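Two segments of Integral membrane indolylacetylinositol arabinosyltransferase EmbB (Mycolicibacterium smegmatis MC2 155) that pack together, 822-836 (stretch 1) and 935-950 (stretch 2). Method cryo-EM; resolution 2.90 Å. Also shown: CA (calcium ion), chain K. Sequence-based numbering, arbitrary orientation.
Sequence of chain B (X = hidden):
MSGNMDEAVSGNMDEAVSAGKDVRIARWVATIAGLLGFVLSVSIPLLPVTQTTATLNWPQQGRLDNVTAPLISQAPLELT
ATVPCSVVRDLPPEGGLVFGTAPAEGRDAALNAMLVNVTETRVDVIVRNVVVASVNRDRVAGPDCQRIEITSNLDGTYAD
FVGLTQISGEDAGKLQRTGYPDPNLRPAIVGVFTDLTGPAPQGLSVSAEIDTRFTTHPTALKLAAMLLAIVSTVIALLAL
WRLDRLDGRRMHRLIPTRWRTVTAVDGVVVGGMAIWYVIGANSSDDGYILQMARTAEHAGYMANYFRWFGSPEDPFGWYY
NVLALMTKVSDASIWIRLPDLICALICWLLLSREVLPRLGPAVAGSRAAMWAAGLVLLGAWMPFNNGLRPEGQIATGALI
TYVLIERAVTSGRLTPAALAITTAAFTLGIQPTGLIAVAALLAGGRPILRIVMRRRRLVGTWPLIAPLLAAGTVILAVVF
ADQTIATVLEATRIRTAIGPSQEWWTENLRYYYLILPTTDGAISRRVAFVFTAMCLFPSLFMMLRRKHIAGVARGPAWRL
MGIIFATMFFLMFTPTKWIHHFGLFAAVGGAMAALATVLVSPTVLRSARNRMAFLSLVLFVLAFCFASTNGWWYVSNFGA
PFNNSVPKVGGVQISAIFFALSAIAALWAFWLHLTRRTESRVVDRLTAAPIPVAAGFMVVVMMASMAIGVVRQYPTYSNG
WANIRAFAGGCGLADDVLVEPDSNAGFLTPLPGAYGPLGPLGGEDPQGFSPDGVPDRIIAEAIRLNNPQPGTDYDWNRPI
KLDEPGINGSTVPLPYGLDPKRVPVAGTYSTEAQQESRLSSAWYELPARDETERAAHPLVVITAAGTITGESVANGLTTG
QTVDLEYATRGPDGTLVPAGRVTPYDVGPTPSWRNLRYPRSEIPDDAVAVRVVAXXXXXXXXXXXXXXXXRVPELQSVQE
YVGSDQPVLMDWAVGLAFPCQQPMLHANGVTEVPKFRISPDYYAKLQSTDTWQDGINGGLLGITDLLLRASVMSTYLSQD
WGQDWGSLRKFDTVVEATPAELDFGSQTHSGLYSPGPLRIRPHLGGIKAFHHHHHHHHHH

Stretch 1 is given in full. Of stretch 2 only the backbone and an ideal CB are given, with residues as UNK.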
# COMPACT_ATOMS: atom_id res chain seq x y z
N ARG B 822 -14.93 15.37 -43.38
CA ARG B 822 -15.38 14.11 -43.97
C ARG B 822 -16.11 13.19 -43.00
O ARG B 822 -16.91 12.37 -43.46
CB ARG B 822 -14.19 13.35 -44.57
CG ARG B 822 -13.60 13.98 -45.81
CD ARG B 822 -12.22 13.41 -46.09
NE ARG B 822 -11.81 13.62 -47.47
CZ ARG B 822 -10.69 13.14 -48.00
NH1 ARG B 822 -9.87 12.41 -47.26
NH2 ARG B 822 -10.40 13.38 -49.27
N VAL B 823 -15.87 13.29 -41.70
CA VAL B 823 -16.36 12.32 -40.72
C VAL B 823 -17.40 13.02 -39.85
O VAL B 823 -17.04 13.87 -39.01
CB VAL B 823 -15.21 11.75 -39.88
CG1 VAL B 823 -15.66 10.50 -39.16
CG2 VAL B 823 -14.01 11.45 -40.77
N PRO B 824 -18.68 12.71 -39.99
CA PRO B 824 -19.70 13.30 -39.13
C PRO B 824 -19.66 12.69 -37.73
O PRO B 824 -18.97 11.71 -37.47
CB PRO B 824 -21.01 12.96 -39.85
CG PRO B 824 -20.69 11.75 -40.64
CD PRO B 824 -19.26 11.90 -41.07
N VAL B 825 -20.42 13.31 -36.81
CA VAL B 825 -20.53 12.86 -35.43
C VAL B 825 -21.99 12.99 -35.01
O VAL B 825 -22.79 13.63 -35.67
CB VAL B 825 -19.62 13.68 -34.47
CG1 VAL B 825 -19.37 12.93 -33.17
CG2 VAL B 825 -18.30 14.04 -35.13
N ALA B 826 -22.32 12.34 -33.89
CA ALA B 826 -23.65 12.45 -33.29
C ALA B 826 -23.54 12.02 -31.84
O ALA B 826 -22.95 10.98 -31.54
CB ALA B 826 -24.68 11.60 -34.03
N GLY B 827 -24.13 12.81 -30.94
CA GLY B 827 -23.96 12.58 -29.52
C GLY B 827 -25.26 12.71 -28.76
O GLY B 827 -26.22 13.34 -29.22
N THR B 828 -25.28 12.10 -27.57
CA THR B 828 -26.44 12.10 -26.70
C THR B 828 -26.31 13.06 -25.52
O THR B 828 -27.33 13.47 -24.96
CB THR B 828 -26.69 10.67 -26.17
OG1 THR B 828 -26.72 9.76 -27.28
CG2 THR B 828 -28.01 10.58 -25.43
N TYR B 829 -25.09 13.43 -25.15
CA TYR B 829 -24.87 14.27 -23.98
C TYR B 829 -25.59 15.60 -24.11
O TYR B 829 -25.65 16.20 -25.19
CB TYR B 829 -23.37 14.50 -23.78
CG TYR B 829 -23.02 15.39 -22.61
CD1 TYR B 829 -22.96 14.88 -21.31
CD2 TYR B 829 -22.72 16.73 -22.79
CE1 TYR B 829 -22.63 15.69 -20.24
CE2 TYR B 829 -22.39 17.54 -21.73
CZ TYR B 829 -22.35 17.02 -20.46
OH TYR B 829 -22.02 17.82 -19.39
N SER B 830 -26.15 16.07 -22.99
CA SER B 830 -26.89 17.32 -22.94
C SER B 830 -26.78 17.88 -21.54
O SER B 830 -26.47 17.15 -20.58
CB SER B 830 -28.36 17.12 -23.34
OG SER B 830 -29.15 18.22 -22.93
N THR B 831 -27.04 19.18 -21.41
CA THR B 831 -26.84 19.89 -20.15
C THR B 831 -28.12 20.59 -19.69
O THR B 831 -28.14 21.22 -18.63
CB THR B 831 -25.69 20.89 -20.30
OG1 THR B 831 -24.56 20.22 -20.88
CG2 THR B 831 -25.24 21.43 -18.95
N GLU B 832 -29.21 20.46 -20.44
CA GLU B 832 -30.45 21.15 -20.10
C GLU B 832 -31.59 20.21 -19.75
O GLU B 832 -32.36 20.50 -18.83
CB GLU B 832 -30.85 22.09 -21.26
CG GLU B 832 -31.24 21.39 -22.55
CD GLU B 832 -30.06 21.11 -23.44
OE1 GLU B 832 -28.91 21.22 -22.97
OE2 GLU B 832 -30.27 20.77 -24.62
N ALA B 833 -31.73 19.09 -20.46
CA ALA B 833 -32.87 18.20 -20.24
C ALA B 833 -32.53 16.82 -20.76
O ALA B 833 -32.13 16.67 -21.92
CB ALA B 833 -34.13 18.74 -20.92
N GLN B 834 -32.70 15.81 -19.90
CA GLN B 834 -32.37 14.45 -20.27
C GLN B 834 -33.52 13.81 -21.06
O GLN B 834 -34.66 14.27 -21.02
CB GLN B 834 -32.06 13.63 -19.02
CG GLN B 834 -31.04 14.29 -18.12
CD GLN B 834 -29.79 14.72 -18.87
OE1 GLN B 834 -29.26 13.98 -19.70
NE2 GLN B 834 -29.32 15.93 -18.59
N GLN B 835 -33.19 12.74 -21.77
CA GLN B 835 -34.12 12.15 -22.72
C GLN B 835 -33.66 10.74 -23.06
O GLN B 835 -32.51 10.37 -22.81
CB GLN B 835 -34.23 13.01 -23.99
CG GLN B 835 -35.45 12.75 -24.85
CD GLN B 835 -35.49 13.67 -26.05
OE1 GLN B 835 -34.53 14.39 -26.34
NE2 GLN B 835 -36.61 13.65 -26.77
N GLU B 836 -34.58 9.96 -23.62
CA GLU B 836 -34.27 8.65 -24.18
C GLU B 836 -33.94 8.84 -25.65
O GLU B 836 -34.74 9.41 -26.40
CB GLU B 836 -35.44 7.69 -24.00
CG GLU B 836 -35.62 7.19 -22.58
CD GLU B 836 -36.71 6.14 -22.48
OE1 GLU B 836 -37.79 6.35 -23.06
OE2 GLU B 836 -36.47 5.10 -21.83
N UNK B 935 -28.40 3.34 -28.73
CA UNK B 935 -29.50 3.59 -27.80
C UNK B 935 -28.94 3.90 -26.42
O UNK B 935 -28.09 3.16 -25.91
CB UNK B 935 -30.45 2.39 -27.74
N UNK B 936 -29.43 4.99 -25.84
CA UNK B 936 -29.05 5.47 -24.51
C UNK B 936 -30.34 5.70 -23.72
O UNK B 936 -31.09 6.62 -24.02
CB UNK B 936 -28.21 6.75 -24.59
N UNK B 937 -30.58 4.85 -22.72
CA UNK B 937 -31.83 4.87 -21.98
C UNK B 937 -31.67 5.32 -20.53
O UNK B 937 -32.57 5.09 -19.72
CB UNK B 937 -32.47 3.48 -22.01
N UNK B 938 -30.55 5.94 -20.19
CA UNK B 938 -30.31 6.43 -18.83
C UNK B 938 -30.50 7.94 -18.80
O UNK B 938 -29.99 8.65 -19.67
CB UNK B 938 -28.91 6.05 -18.35
N UNK B 939 -31.24 8.43 -17.81
CA UNK B 939 -31.48 9.85 -17.64
C UNK B 939 -30.44 10.53 -16.76
O UNK B 939 -30.59 11.71 -16.45
CB UNK B 939 -32.87 10.07 -17.05
N UNK B 940 -29.40 9.81 -16.35
CA UNK B 940 -28.31 10.46 -15.64
C UNK B 940 -27.51 11.32 -16.61
O UNK B 940 -27.47 11.07 -17.82
CB UNK B 940 -27.41 9.43 -14.96
N UNK B 941 -26.86 12.35 -16.07
CA UNK B 941 -26.11 13.26 -16.93
C UNK B 941 -24.77 12.67 -17.35
O UNK B 941 -24.26 13.01 -18.43
CB UNK B 941 -25.89 14.60 -16.22
N UNK B 942 -24.19 11.80 -16.54
CA UNK B 942 -22.92 11.18 -16.87
C UNK B 942 -23.06 9.87 -17.61
O UNK B 942 -22.13 9.06 -17.62
CB UNK B 942 -22.11 10.95 -15.59
N UNK B 943 -24.22 9.65 -18.24
CA UNK B 943 -24.47 8.45 -19.04
C UNK B 943 -24.89 8.91 -20.44
O UNK B 943 -26.04 9.30 -20.65
CB UNK B 943 -25.54 7.56 -18.40
N UNK B 944 -23.95 8.84 -21.38
CA UNK B 944 -24.16 9.33 -22.73
C UNK B 944 -23.36 8.47 -23.69
O UNK B 944 -22.52 7.67 -23.28
CB UNK B 944 -23.77 10.80 -22.85
N UNK B 945 -23.62 8.65 -24.99
CA UNK B 945 -22.89 7.95 -26.04
C UNK B 945 -22.65 8.92 -27.20
O UNK B 945 -23.19 10.02 -27.24
CB UNK B 945 -23.65 6.71 -26.51
N UNK B 946 -21.81 8.48 -28.14
CA UNK B 946 -21.46 9.23 -29.33
C UNK B 946 -20.82 8.28 -30.32
O UNK B 946 -20.02 7.43 -29.92
CB UNK B 946 -20.53 10.40 -29.00
N UNK B 947 -21.17 8.41 -31.60
CA UNK B 947 -20.79 7.43 -32.61
C UNK B 947 -20.24 8.15 -33.84
O UNK B 947 -20.08 9.37 -33.86
CB UNK B 947 -21.98 6.55 -32.99
N UNK B 948 -19.94 7.36 -34.86
CA UNK B 948 -19.42 7.84 -36.13
C UNK B 948 -19.64 6.74 -37.17
O UNK B 948 -19.81 5.57 -36.79
CB UNK B 948 -17.94 8.22 -36.02
N UNK B 949 -19.68 7.08 -38.45
CA UNK B 949 -19.98 6.06 -39.48
C UNK B 949 -19.00 4.90 -39.43
O UNK B 949 -17.86 5.05 -38.95
CB UNK B 949 -19.95 6.69 -40.88
N UNK B 950 -19.40 3.73 -39.93
CA UNK B 950 -18.54 2.54 -39.82
C UNK B 950 -17.40 2.56 -40.83
O UNK B 950 -17.53 3.09 -41.93
CB UNK B 950 -19.37 1.27 -40.01
CA CA K . -28.54 10.15 -21.09

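At 935 the CB points away from stretch 1 and finds nothing of it within 5.5 Å, so the contact sets no rule; the residue is Glu935. Position 936 is different: its CB lies 3.9 Å from Thr828 CG2 and sideways to stretch 1, with the calcium ion nearby. A short acidic side chain would suit, and Asp936 binds the ion through OD2 at 2.7 Å while the same OD2 rests 3.4 Å from Thr828 CG2.

Position 937 sees the Glu836 carboxylate, the CB of 937 lying 4.3 Å from Glu836 OE2. A basic or polar residue might be guessed, but Leu937 instead lays CD2 3.8 Å from Glu836 OE2, a methyl beside a carboxylate oxygen, with no charge to answer it. Position 938 points away, and its backbone O already binds calcium at 2.5 Å; the residue is Ser938, whose OG bonds inside the stretch.

At 939 the CB sits 4.2 Å from Gln834 CB, beside extended backbone, so a mid-sized aliphatic or a long flexible chain would fit. Leu939 reaches back with CD2, 3.6 Å from Gln835 N and 3.9 Å from Gln834 CB.

Positions 940 to 943 form a type I turn. 940 points away and is Ser940, whose OG accepts a weak hydrogen bond from the backbone N of 942. At 941 the CB is sideways, 4.4 Å from Gln834 NE2, with Ser830 O farther on; a long polar chain suits, and Gln941 extends NE2 to 3.7 Å from both Ser830 O and Thr831 CG2. 942 has room for a side chain but carries none, as Gly942. 943 points away; Asp943 binds calcium through its backbone O at 2.7 Å, and Ser938 OG donates to Asp943 OD2 at 3.0 Å.

At 944 the CB aims at stretch 1, 3.7 Å from Tyr829 N, next to an aromatic ring. Aliphatic or aromatic residues would serve. Trp944 offers a face to the edge of Tyr829, planes at 70°; the centroids of the Tyr829 ring and the five-membered ring of Trp944 are 5.3 Å apart.

Position 945 receives Thr828 N on its backbone O, a 3.0 Å hydrogen bond independent of side chain. The sideways CB of 945 is 4.4 Å from Thr828 OG1, so an aliphatic residue or a polar one able to meet the hydroxyl would suit; Ile945 sets CG1 3.2 Å from Thr828 OG1.

At 946, opposite Gly827, the CA atoms of 946 and Gly827 are just 4.2 Å apart and the CB of 946 is 3.6 Å from Ala826 O. The close approach favours a small residue; it is Ala946. At 947 the backbone N donates to Ala826 O (3.1 Å), and the CB of 947 lies on the same face as Ala826, 4.8 Å from Ala826 O, so a small or branched aliphatic residue would suit; it is Val947.

The CB of 948 lies 3.9 Å from Pro824 O, inviting a short donor. The residue is Thr948, and Thr948 OG1 gives Pro824 O a 3.0 Å hydrogen bond. At 949, phi of -58° permits proline, and Pro949 CG packs 3.8 Å from Pro824 CD. At 950 nothing of stretch 1 lies within 5.5 Å of the CB, so the contact sets no preference; the residue is Pro950.

Stretch 2 (935-950) EDLSLSQGDWIAVTPP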
# COMPACT_ATOMS: atom_id res chain seq x y z
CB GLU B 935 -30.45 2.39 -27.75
CG GLU B 935 -31.71 2.63 -26.95
CD GLU B 935 -32.67 1.46 -27.03
OE1 GLU B 935 -32.32 0.45 -27.66
OE2 GLU B 935 -33.77 1.56 -26.46
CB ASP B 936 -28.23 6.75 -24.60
CG ASP B 936 -28.18 7.51 -23.29
OD1 ASP B 936 -27.29 7.23 -22.47
OD2 ASP B 936 -29.03 8.41 -23.09
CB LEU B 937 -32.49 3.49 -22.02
CG LEU B 937 -32.85 2.94 -23.40
CD1 LEU B 937 -33.52 1.59 -23.26
CD2 LEU B 937 -33.75 3.92 -24.14
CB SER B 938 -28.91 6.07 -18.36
OG SER B 938 -28.74 6.36 -16.98
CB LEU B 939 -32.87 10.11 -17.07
CG LEU B 939 -34.09 9.72 -17.90
CD1 LEU B 939 -35.34 10.18 -17.19
CD2 LEU B 939 -34.01 10.31 -19.30
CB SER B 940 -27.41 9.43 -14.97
OG SER B 940 -26.17 10.01 -14.59
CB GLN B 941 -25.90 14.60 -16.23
CG GLN B 941 -25.58 15.74 -17.18
CD GLN B 941 -25.27 17.03 -16.46
OE1 GLN B 941 -25.11 17.06 -15.24
NE2 GLN B 941 -25.16 18.12 -17.22
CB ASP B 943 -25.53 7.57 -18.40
CG ASP B 943 -25.05 6.92 -17.12
OD1 ASP B 943 -23.83 6.69 -16.99
OD2 ASP B 943 -25.89 6.62 -16.24
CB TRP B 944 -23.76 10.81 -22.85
CG TRP B 944 -22.33 11.04 -22.47
CD1 TRP B 944 -21.84 11.18 -21.21
CD2 TRP B 944 -21.21 11.12 -23.35
NE1 TRP B 944 -20.48 11.36 -21.24
CE2 TRP B 944 -20.07 11.33 -22.55
CE3 TRP B 944 -21.06 11.05 -24.74
CZ2 TRP B 944 -18.79 11.46 -23.09
CZ3 TRP B 944 -19.79 11.18 -25.27
CH2 TRP B 944 -18.68 11.38 -24.45
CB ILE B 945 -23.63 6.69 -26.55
CG1 ILE B 945 -25.01 7.05 -27.08
CG2 ILE B 945 -23.74 5.65 -25.45
CD1 ILE B 945 -25.89 5.84 -27.35
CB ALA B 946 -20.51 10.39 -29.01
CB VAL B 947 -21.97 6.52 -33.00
CG1 VAL B 947 -22.36 5.62 -31.84
CG2 VAL B 947 -23.16 7.35 -33.46
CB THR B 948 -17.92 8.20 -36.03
OG1 THR B 948 -17.56 9.09 -37.08
CG2 THR B 948 -17.07 6.96 -36.17
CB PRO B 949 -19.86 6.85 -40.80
CG PRO B 949 -19.24 8.16 -40.43
CD PRO B 949 -19.68 8.42 -39.04
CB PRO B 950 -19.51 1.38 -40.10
CG PRO B 950 -20.88 1.97 -40.08
CD PRO B 950 -20.73 3.40 -40.47
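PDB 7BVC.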